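Local coordinates for protein PsaK (Dunaliella salina, PDB 6SL5) that binds chlorophyll a and beta-carotene and probably serves as a small peripheral antenna subunit of photosystem I, at residues A8-S13 and G73-Q78; S12-C17 and A66-G71. All blocks are in the same frame, centred on the assembly; numbering follows the deposited sequence.

Contact 1: residues A8-S13 and G73-Q78. With CLA (chlorophyll a), chain B.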
loop_
_atom_site.group_PDB
_atom_site.type_symbol
_atom_site.label_atom_id
_atom_site.label_comp_id
_atom_site.label_asym_id
_atom_site.label_seq_id
_atom_site.Cartn_x
_atom_site.Cartn_y
_atom_site.Cartn_z
ATOM N N ALA K 8 -62.859 -7.883 -46.606
ATOM C CA ALA K 8 -63.730 -6.688 -46.728
ATOM C C ALA K 8 -63.081 -5.396 -46.206
ATOM O O ALA K 8 -63.138 -4.402 -46.955
ATOM C CB ALA K 8 -65.044 -6.952 -46.034
ATOM N N ILE K 9 -62.460 -5.377 -45.020
ATOM C CA ILE K 9 -61.856 -4.070 -44.607
ATOM C C ILE K 9 -60.332 -4.073 -44.793
ATOM O O ILE K 9 -59.718 -3.015 -44.555
ATOM C CB ILE K 9 -62.323 -3.547 -43.228
ATOM C CG1 ILE K 9 -61.195 -3.490 -42.193
ATOM C CG2 ILE K 9 -63.567 -4.271 -42.732
ATOM C CD1 ILE K 9 -61.669 -3.224 -40.783
ATOM N N MET K 10 -59.740 -5.207 -45.186
ATOM C CA MET K 10 -58.285 -5.191 -45.493
ATOM C C MET K 10 -58.201 -4.314 -46.740
ATOM O O MET K 10 -57.309 -3.448 -46.825
ATOM C CB MET K 10 -57.767 -6.588 -45.842
ATOM C CG MET K 10 -56.274 -6.636 -46.092
ATOM S SD MET K 10 -55.306 -6.273 -44.611
ATOM C CE MET K 10 -55.505 -7.809 -43.713
ATOM N N VAL K 11 -59.158 -4.549 -47.642
ATOM C CA VAL K 11 -59.360 -3.777 -48.859
ATOM C C VAL K 11 -59.661 -2.333 -48.481
ATOM O O VAL K 11 -59.120 -1.393 -49.079
ATOM C CB VAL K 11 -60.505 -4.390 -49.702
ATOM C CG1 VAL K 11 -61.094 -3.390 -50.657
ATOM C CG2 VAL K 11 -60.063 -5.554 -50.522
ATOM N N SER K 12 -60.486 -2.147 -47.442
ATOM C CA SER K 12 -60.839 -0.810 -46.973
ATOM C C SER K 12 -59.628 -0.045 -46.434
ATOM O O SER K 12 -59.444 1.135 -46.770
ATOM C CB SER K 12 -61.927 -0.907 -45.900
ATOM O OG SER K 12 -61.388 -1.293 -44.648
ATOM N N SER K 13 -58.793 -0.695 -45.613
ATOM C CA SER K 13 -57.622 -0.027 -45.044
ATOM C C SER K 13 -56.621 0.367 -46.127
ATOM O O SER K 13 -56.182 1.525 -46.177
ATOM C CB SER K 13 -56.961 -0.918 -43.985
ATOM O OG SER K 13 -56.001 -1.789 -44.554
ATOM N N GLY K 73 -53.239 -4.915 -37.679
ATOM C CA GLY K 73 -53.519 -4.622 -36.260
ATOM C C GLY K 73 -55.009 -4.612 -35.964
ATOM O O GLY K 73 -55.419 -5.306 -35.018
ATOM N N GLU K 74 -55.791 -3.879 -36.763
ATOM C CA GLU K 74 -57.258 -3.791 -36.541
ATOM C C GLU K 74 -57.885 -5.186 -36.604
ATOM O O GLU K 74 -58.690 -5.507 -35.715
ATOM C CB GLU K 74 -57.901 -2.949 -37.645
ATOM C CG GLU K 74 -58.302 -1.556 -37.203
ATOM C CD GLU K 74 -58.806 -0.659 -38.319
ATOM O OE1 GLU K 74 -59.285 -1.197 -39.336
ATOM O OE2 GLU K 74 -58.711 0.576 -38.169
ATOM N N TRP K 75 -57.495 -5.992 -37.595
ATOM C CA TRP K 75 -58.105 -7.336 -37.781
ATOM C C TRP K 75 -57.823 -8.280 -36.608
ATOM O O TRP K 75 -58.790 -8.872 -36.099
ATOM C CB TRP K 75 -57.612 -7.948 -39.096
ATOM C CG TRP K 75 -58.406 -7.497 -40.280
ATOM C CD1 TRP K 75 -57.936 -6.986 -41.455
ATOM C CD2 TRP K 75 -59.838 -7.498 -40.388
ATOM N NE1 TRP K 75 -58.978 -6.680 -42.287
ATOM C CE2 TRP K 75 -60.158 -6.985 -41.660
ATOM C CE3 TRP K 75 -60.876 -7.888 -39.540
ATOM C CZ2 TRP K 75 -61.476 -6.863 -42.096
ATOM C CZ3 TRP K 75 -62.177 -7.752 -39.968
ATOM C CH2 TRP K 75 -62.472 -7.244 -41.230
ATOM N N LEU K 76 -56.573 -8.386 -36.159
ATOM C CA LEU K 76 -56.264 -9.282 -35.011
ATOM C C LEU K 76 -56.985 -8.765 -33.762
ATOM O O LEU K 76 -57.634 -9.574 -33.071
ATOM C CB LEU K 76 -54.751 -9.282 -34.793
ATOM C CG LEU K 76 -53.923 -9.275 -36.073
ATOM C CD1 LEU K 76 -52.572 -8.615 -35.848
ATOM C CD2 LEU K 76 -53.772 -10.676 -36.635
ATOM N N ALA K 77 -56.882 -7.457 -33.509
ATOM C CA ALA K 77 -57.492 -6.815 -32.322
ATOM C C ALA K 77 -59.021 -6.929 -32.359
ATOM O O ALA K 77 -59.604 -7.304 -31.322
ATOM C CB ALA K 77 -57.056 -5.372 -32.250
ATOM N N GLN K 78 -59.644 -6.644 -33.507
ATOM C CA GLN K 78 -61.132 -6.681 -33.585
ATOM C C GLN K 78 -61.657 -8.059 -33.166
ATOM O O GLN K 78 -62.669 -8.104 -32.440
ATOM C CB GLN K 78 -61.610 -6.312 -34.990
ATOM C CG GLN K 78 -63.103 -6.022 -35.051
ATOM C CD GLN K 78 -63.527 -5.454 -36.383
ATOM O OE1 GLN K 78 -62.887 -5.677 -37.408
ATOM N NE2 GLN K 78 -64.623 -4.711 -36.376
HETATM MG MG CLA B . -51.146 -9.336 -47.980
HETATM C CHA CLA B . -54.460 -8.971 -48.814
HETATM C CHB CLA B . -50.206 -7.797 -50.917
HETATM C CHC CLA B . -48.004 -9.554 -47.021
HETATM C CHD CLA B . -52.117 -10.885 -44.993
HETATM N NA CLA B . -52.207 -8.457 -49.696
HETATM C C1A CLA B . -53.522 -8.409 -49.858
HETATM C C2A CLA B . -53.889 -7.796 -51.177
HETATM C C3A CLA B . -52.545 -7.473 -51.812
HETATM C C4A CLA B . -51.583 -7.924 -50.765
HETATM C CMA CLA B . -52.295 -7.804 -53.275
HETATM C CAA CLA B . -54.479 -6.423 -50.968
HETATM C CBA CLA B . -55.629 -6.224 -51.932
HETATM C CGA CLA B . -56.822 -6.643 -51.131
HETATM O O1A CLA B . -56.931 -6.169 -50.014
HETATM O O2A CLA B . -57.679 -7.513 -51.628
HETATM N NB CLA B . -49.399 -8.757 -48.819
HETATM C C1B CLA B . -49.197 -8.173 -50.032
HETATM C C2B CLA B . -47.808 -7.987 -50.276
HETATM C C3B CLA B . -47.222 -8.489 -49.177
HETATM C C4B CLA B . -48.220 -8.977 -48.256
HETATM C CMB CLA B . -47.150 -7.385 -51.482
HETATM C CAB CLA B . -45.792 -8.523 -48.940
HETATM C CBB CLA B . -44.995 -7.283 -48.646
HETATM N NC CLA B . -50.219 -10.057 -46.250
HETATM C C1C CLA B . -48.909 -10.110 -46.112
HETATM C C2C CLA B . -48.475 -10.801 -44.907
HETATM C C3C CLA B . -49.633 -11.164 -44.321
HETATM C C4C CLA B . -50.740 -10.707 -45.163
HETATM C CMC CLA B . -47.068 -11.034 -44.444
HETATM C CAC CLA B . -49.609 -11.924 -43.044
HETATM C CBC CLA B . -50.252 -11.137 -41.946
HETATM N ND CLA B . -52.808 -9.821 -47.031
HETATM C C1D CLA B . -53.130 -10.458 -45.879
HETATM C C2D CLA B . -54.577 -10.624 -45.747
HETATM C C3D CLA B . -55.068 -10.037 -46.890
HETATM C C4D CLA B . -54.012 -9.554 -47.643
HETATM C CMD CLA B . -55.541 -11.230 -44.774
HETATM C CAD CLA B . -56.310 -9.745 -47.552
HETATM O OBD CLA B . -57.376 -9.608 -46.983
HETATM C CBD CLA B . -55.963 -9.116 -48.857
HETATM C CGD CLA B . -56.347 -10.107 -49.911
HETATM O O1D CLA B . -57.453 -10.092 -50.405
HETATM O O2D CLA B . -55.495 -11.035 -50.325
HETATM C CED CLA B . -55.457 -11.235 -51.733
#
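Ile9 and Met10 of helix 6-22 pack on Trp75 of helix 57-81, in the antiparallel pair of long helices of this PsaG/PsaK-family subunit. The segment axes come within 10.7 Å, at 146°. The indole of Trp75 reaches across to helix 6-22 and carries most of the contact. Ile9 lies against its six-membered ring. Ile9 CD1 stands over one face, shifted toward the rim, in a CH-pi contact 4.2 Å from the centroid of the six-membered ring of Trp75. CG1 and CG2 of Ile9 both rest near Trp75 CZ2. On its side away from the ring, CD1 of Ile9 meets Glu74 OE1 at 3.4 Å.

Met10 meets the neighbouring five-membered ring, at its NE1-CD1 edge. CG is anti to the backbone N (chi1 -177°), and the chain then bends at chi2 and chi3. Met10 SD lies at the ring edge, 5.1 Å from the centroid of the five-membered ring, a Met-aromatic contact. Met10 CE touches Trp75 CD1 at 3.4 Å. Met10 N and Trp75 NE1 are close in the ring plane, but both are donors and do not bond.

The other flank of Met10 faces chlorophyll a, with CB 3.3 Å from OBD. Within helix 6-22, Ser13 OG donates to Met10 O at 3.1 Å. The join between the helices is thus held by apolar and aromatic packing, and Met10 links the tryptophan to the pigment.

Contact 2: residues S12-C17 and A66-G71. With BCR (beta-carotene), chain C.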
loop_
_atom_site.group_PDB
_atom_site.type_symbol
_atom_site.label_atom_id
_atom_site.label_comp_id
_atom_site.label_asym_id
_atom_site.label_seq_id
_atom_site.Cartn_x
_atom_site.Cartn_y
_atom_site.Cartn_z
ATOM N N SER K 12 -60.486 -2.147 -47.442
ATOM C CA SER K 12 -60.839 -0.810 -46.973
ATOM C C SER K 12 -59.628 -0.045 -46.434
ATOM O O SER K 12 -59.444 1.135 -46.770
ATOM C CB SER K 12 -61.927 -0.907 -45.900
ATOM O OG SER K 12 -61.388 -1.293 -44.648
ATOM N N SER K 13 -58.793 -0.695 -45.613
ATOM C CA SER K 13 -57.622 -0.027 -45.044
ATOM C C SER K 13 -56.621 0.367 -46.127
ATOM O O SER K 13 -56.182 1.525 -46.177
ATOM C CB SER K 13 -56.961 -0.918 -43.985
ATOM O OG SER K 13 -56.001 -1.789 -44.554
ATOM N N ILE K 14 -56.283 -0.573 -47.024
ATOM C CA ILE K 14 -55.338 -0.291 -48.111
ATOM C C ILE K 14 -55.851 0.818 -49.015
ATOM O O ILE K 14 -55.100 1.728 -49.385
ATOM C CB ILE K 14 -55.045 -1.573 -48.916
ATOM C CG1 ILE K 14 -54.400 -2.591 -48.015
ATOM C CG2 ILE K 14 -54.087 -1.283 -50.096
ATOM C CD1 ILE K 14 -53.194 -2.055 -47.537
ATOM N N GLY K 15 -57.143 0.785 -49.349
ATOM C CA GLY K 15 -57.715 1.803 -50.218
ATOM C C GLY K 15 -57.726 3.196 -49.632
ATOM O O GLY K 15 -57.375 4.167 -50.322
ATOM N N ALA K 16 -58.139 3.342 -48.356
ATOM C CA ALA K 16 -58.170 4.663 -47.722
ATOM C C ALA K 16 -56.779 5.245 -47.619
ATOM O O ALA K 16 -56.562 6.459 -47.756
ATOM C CB ALA K 16 -58.781 4.576 -46.331
ATOM N N CYS K 17 -55.835 4.357 -47.416
ATOM C CA CYS K 17 -54.464 4.751 -47.315
ATOM C C CYS K 17 -53.898 5.187 -48.663
ATOM O O CYS K 17 -53.061 6.101 -48.726
ATOM C CB CYS K 17 -53.862 3.576 -46.641
ATOM S SG CYS K 17 -54.498 3.797 -44.910
ATOM N N ALA K 66 -47.907 1.397 -44.117
ATOM C CA ALA K 66 -48.614 1.929 -42.958
ATOM C C ALA K 66 -50.051 1.428 -42.930
ATOM O O ALA K 66 -50.564 1.052 -41.870
ATOM C CB ALA K 66 -48.578 3.450 -42.963
ATOM N N GLY K 67 -50.715 1.410 -44.090
ATOM C CA GLY K 67 -52.075 0.914 -44.143
ATOM C C GLY K 67 -52.148 -0.546 -43.762
ATOM O O GLY K 67 -53.109 -0.976 -43.132
ATOM N N HIS K 68 -51.122 -1.320 -44.122
ATOM C CA HIS K 68 -51.089 -2.731 -43.764
ATOM C C HIS K 68 -50.930 -2.899 -42.265
ATOM O O HIS K 68 -51.570 -3.764 -41.660
ATOM C CB HIS K 68 -49.952 -3.431 -44.500
ATOM C CG HIS K 68 -50.396 -4.181 -45.711
ATOM N ND1 HIS K 68 -50.574 -3.574 -46.933
ATOM C CD2 HIS K 68 -50.688 -5.490 -45.891
ATOM C CE1 HIS K 68 -50.959 -4.479 -47.815
ATOM N NE2 HIS K 68 -51.039 -5.649 -47.208
ATOM N N ALA K 69 -50.069 -2.070 -41.671
ATOM C CA ALA K 69 -49.834 -2.112 -40.210
ATOM C C ALA K 69 -51.147 -1.795 -39.489
ATOM O O ALA K 69 -51.525 -2.560 -38.581
ATOM C CB ALA K 69 -48.751 -1.129 -39.840
ATOM N N ILE K 70 -51.826 -0.722 -39.909
ATOM C CA ILE K 70 -53.084 -0.314 -39.291
ATOM C C ILE K 70 -54.174 -1.349 -39.528
ATOM O O ILE K 70 -54.992 -1.609 -38.640
ATOM C CB ILE K 70 -53.530 1.057 -39.832
ATOM C CG1 ILE K 70 -52.548 2.147 -39.398
ATOM C CG2 ILE K 70 -54.938 1.384 -39.359
ATOM C CD1 ILE K 70 -52.760 3.472 -40.096
ATOM N N GLY K 71 -54.178 -1.925 -40.735
ATOM C CA GLY K 71 -55.173 -2.942 -41.131
ATOM C C GLY K 71 -54.952 -4.267 -40.421
ATOM O O GLY K 71 -55.929 -4.799 -39.857
HETATM C C1 BCR C . -47.481 -6.442 -40.097
HETATM C C2 BCR C . -48.091 -7.562 -39.266
HETATM C C3 BCR C . -47.074 -8.651 -38.975
HETATM C C4 BCR C . -46.654 -9.279 -40.290
HETATM C C5 BCR C . -46.261 -8.256 -41.323
HETATM C C6 BCR C . -46.584 -6.966 -41.193
HETATM C C7 BCR C . -46.037 -5.987 -42.149
HETATM C C8 BCR C . -46.395 -5.909 -43.419
HETATM C C9 BCR C . -45.883 -4.959 -44.389
HETATM C C10 BCR C . -45.925 -5.195 -45.817
HETATM C C11 BCR C . -46.622 -4.893 -47.015
HETATM C C33 BCR C . -45.474 -8.702 -42.520
HETATM C C31 BCR C . -46.639 -5.529 -39.218
HETATM C C32 BCR C . -48.588 -5.639 -40.763
HETATM C C34 BCR C . -45.292 -3.672 -43.893
HETATM C C12 BCR C . -47.185 -4.625 -48.052
HETATM C C13 BCR C . -47.621 -3.765 -49.097
HETATM C C14 BCR C . -48.694 -4.151 -49.836
HETATM C C15 BCR C . -49.262 -3.401 -50.913
HETATM C C16 BCR C . -50.344 -3.130 -51.674
HETATM C C17 BCR C . -50.346 -2.277 -52.655
HETATM C C18 BCR C . -51.248 -2.204 -53.656
HETATM C C19 BCR C . -51.188 -1.202 -54.735
HETATM C C20 BCR C . -51.868 -0.531 -55.659
HETATM C C21 BCR C . -52.208 0.350 -56.735
HETATM C C22 BCR C . -53.326 0.314 -57.490
HETATM C C23 BCR C . -53.545 1.286 -58.576
HETATM C C24 BCR C . -54.710 1.304 -59.521
HETATM C C25 BCR C . -54.812 2.329 -60.575
HETATM C C26 BCR C . -55.665 3.339 -60.462
HETATM C C27 BCR C . -55.289 4.658 -61.095
HETATM C C28 BCR C . -54.875 4.479 -62.555
HETATM C C29 BCR C . -54.605 3.026 -62.944
HETATM C C30 BCR C . -53.936 2.246 -61.820
HETATM C C35 BCR C . -46.914 -2.471 -49.375
HETATM C C36 BCR C . -52.372 -3.195 -53.671
HETATM C C37 BCR C . -54.365 -0.734 -57.220
HETATM C C38 BCR C . -56.971 3.229 -59.734
HETATM C C39 BCR C . -52.557 2.812 -61.512
HETATM C C40 BCR C . -53.836 0.791 -62.264
#
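Ile14 reaches the His68 ring through two torsions. Its CG1 is anti to the carbonyl carbon (chi1 -62°), and chi2 of -61° sets Ile14 CD1 3.1 Å from His68 ND1, with CE1 close by. CD1 approaches obliquely. Beta-carotene covers one face of the imidazole, with C12 over the ring centre, 3.7 Å above the plane. ND1 is also hydrogen-bonded to Gly64 O, one turn back, which helps fix the ring's rotation. His68 NE2 lies 3.8 Å from the magnesium of the chlorophyll that also meets Met10, too long for a coordination bond as modelled. An alanine at His68 would probably leave Gly64 O without this partner and open a gap between Ile14 and the carotene.

The backbones come close at the glycines. Ser13 OG, bonded mainly to Met10 O, has Gly67 O as a weak second partner at 3.3 Å, and its CB lies near Gly71 CA. Gly67 has no side chain, and Cys17 SG rests 3.8 Å from its CA. The axes approach to 8.4 Å here, with Ser13 and Cys17 on glycine backbone and Ile14 on the imidazole. The close fit rests on small residues, while the histidine lies between Ile14 and the carotene.

Both contacts join helix 6-22 to helix 57-81, at nearly the same crossing angle, and their centres lie 8 Å apart. Contact 2 is the buried one, near the middle of the chain. Contact 1 lies farther out and is only partly buried. The helices are tighter in contact 2, where glycines meet small side chains, and wider in contact 1, where an indole takes up the distance. Pigments border both: chlorophyll flanks the methionine of contact 1 and also reaches the histidine of contact 2, whose ring the carotene covers. Ser12 and Ser13 belong to both segments of helix 6-22. Contact 1 is also packed by another protein chain; no other chain touches contact 2.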